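Alanine racemase (Oenococcus oeni PSU-1, PDB 3HUR) belongs to the alanine racemase family, which joins an N-terminal TIM-barrel domain to a C-terminal domain built largely of beta strands. Local coordinates at residues T122-L127 with Q156-S161. Residues are numbered along the deposited sequence; the frame is centred on the assembly and turned at random.
Sequences TLKVSL and QLDLFS
Phe160 presents its ring edge to Ser126, whose OG lies near the ring plane, 4.0 Å from CD1; beyond the two strands the ring also meets that of Tyr36, their planes about 30° apart. The carboxylate of Asp158 runs alongside the extended chain of Lys124, with OD2 4.0 Å from CE. Lys124 NZ stays 4.4 Å from Asp158 OD2, beyond a salt bridge, though their opposite charges may attract weakly; NZ also has a long, weak ion pair with Asp102. Strands 123-128 and 157-163 are parallel neighbours in the TIM barrel, linked through helix 141-153 as a beta-alpha-beta unit. Leu123, Val125, Leu157 and Leu159 share one sheet face: Leu157 CD2 packs 3.9 Å from Leu123 CD2 and also touches Val125 CG1, while Leu159 CD1 reaches CB of a further residue, Leu127, at 4.1 Å. Chi1 of Leu157 (-65°) sets CG anti to the carbonyl carbon, and from there CD2 comes nearer to strand 123-128. Phe98 and Ile99 of helix 95-100 cover Leu123. Backbone bonds alternate regularly until Phe160 N donates to Val125 O, 2.8 Å away and almost straight at 174°. There Phe160 turns helix-like, and Leu127 N bonds Ser161 O at 2.9 Å, one residue beyond regular pairing.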
# COMPACT_ATOMS: atom_id res chain seq x y z
N THR A 122 17.18 -35.23 -33.49
CA THR A 122 16.88 -35.86 -32.22
C THR A 122 16.11 -34.86 -31.31
O THR A 122 16.56 -33.75 -31.07
CB THR A 122 18.15 -36.47 -31.55
OG1 THR A 122 18.36 -35.88 -30.26
CG2 THR A 122 19.43 -36.30 -32.42
N LEU A 123 14.91 -35.28 -30.88
CA LEU A 123 14.08 -34.58 -29.91
C LEU A 123 14.33 -35.18 -28.54
O LEU A 123 14.10 -36.39 -28.35
CB LEU A 123 12.60 -34.73 -30.24
CG LEU A 123 11.61 -34.01 -29.30
CD1 LEU A 123 11.78 -32.48 -29.37
CD2 LEU A 123 10.16 -34.39 -29.61
N LYS A 124 14.79 -34.35 -27.60
CA LYS A 124 15.06 -34.81 -26.24
C LYS A 124 13.83 -34.53 -25.37
O LYS A 124 13.31 -33.41 -25.37
CB LYS A 124 16.25 -34.08 -25.65
CG LYS A 124 17.47 -34.08 -26.55
CD LYS A 124 18.65 -33.45 -25.85
CE LYS A 124 19.94 -33.75 -26.52
NZ LYS A 124 20.98 -33.63 -25.47
N VAL A 125 13.38 -35.57 -24.66
CA VAL A 125 12.09 -35.58 -24.01
C VAL A 125 12.25 -36.05 -22.59
O VAL A 125 13.20 -36.76 -22.30
CB VAL A 125 11.08 -36.50 -24.74
CG1 VAL A 125 10.79 -35.95 -26.15
CG2 VAL A 125 11.58 -37.94 -24.78
N SER A 126 11.35 -35.64 -21.72
CA SER A 126 11.36 -36.02 -20.33
C SER A 126 10.01 -36.56 -19.98
O SER A 126 9.00 -36.01 -20.35
CB SER A 126 11.62 -34.84 -19.39
OG SER A 126 12.99 -34.54 -19.34
N LEU A 127 10.00 -37.60 -19.18
CA LEU A 127 8.79 -38.29 -18.88
C LEU A 127 8.46 -37.98 -17.45
O LEU A 127 9.24 -38.24 -16.53
CB LEU A 127 9.05 -39.76 -19.09
CG LEU A 127 7.88 -40.71 -19.13
CD1 LEU A 127 7.03 -40.44 -20.35
CD2 LEU A 127 8.53 -42.08 -19.19
N GLN A 156 14.89 -41.32 -32.85
CA GLN A 156 14.91 -39.86 -32.84
C GLN A 156 14.47 -39.26 -31.46
O GLN A 156 14.73 -38.10 -31.21
CB GLN A 156 14.06 -39.29 -33.99
CG GLN A 156 14.74 -39.38 -35.35
CD GLN A 156 13.95 -38.75 -36.47
OE1 GLN A 156 13.22 -39.43 -37.20
NE2 GLN A 156 14.08 -37.43 -36.63
N LEU A 157 13.79 -40.03 -30.60
CA LEU A 157 13.46 -39.59 -29.24
C LEU A 157 14.59 -39.96 -28.29
O LEU A 157 15.01 -41.09 -28.25
CB LEU A 157 12.15 -40.19 -28.73
CG LEU A 157 10.93 -39.73 -29.53
CD1 LEU A 157 9.67 -40.48 -29.04
CD2 LEU A 157 10.76 -38.19 -29.41
N ASP A 158 15.07 -39.00 -27.54
CA ASP A 158 16.13 -39.26 -26.61
C ASP A 158 15.58 -38.94 -25.24
O ASP A 158 15.29 -37.81 -24.94
CB ASP A 158 17.30 -38.38 -26.97
CG ASP A 158 18.38 -38.46 -25.97
OD1 ASP A 158 18.23 -39.26 -25.03
OD2 ASP A 158 19.37 -37.72 -26.12
N LEU A 159 15.41 -39.96 -24.41
CA LEU A 159 14.88 -39.79 -23.09
C LEU A 159 15.93 -39.15 -22.19
O LEU A 159 16.97 -39.72 -21.93
CB LEU A 159 14.47 -41.14 -22.55
CG LEU A 159 13.70 -41.15 -21.25
CD1 LEU A 159 12.48 -40.27 -21.33
CD2 LEU A 159 13.32 -42.61 -20.94
N PHE A 160 15.64 -37.93 -21.74
CA PHE A 160 16.57 -37.13 -21.00
C PHE A 160 16.41 -37.40 -19.54
O PHE A 160 17.38 -37.36 -18.80
CB PHE A 160 16.30 -35.63 -21.28
CG PHE A 160 17.25 -34.72 -20.59
CD1 PHE A 160 16.92 -34.13 -19.38
CD2 PHE A 160 18.51 -34.49 -21.11
CE1 PHE A 160 17.82 -33.31 -18.72
CE2 PHE A 160 19.42 -33.66 -20.45
CZ PHE A 160 19.06 -33.07 -19.26
N SER A 161 15.18 -37.62 -19.11
CA SER A 161 14.88 -37.83 -17.69
C SER A 161 13.54 -38.50 -17.54
O SER A 161 12.65 -38.31 -18.38
CB SER A 161 14.82 -36.48 -16.91
OG SER A 161 15.38 -36.58 -15.60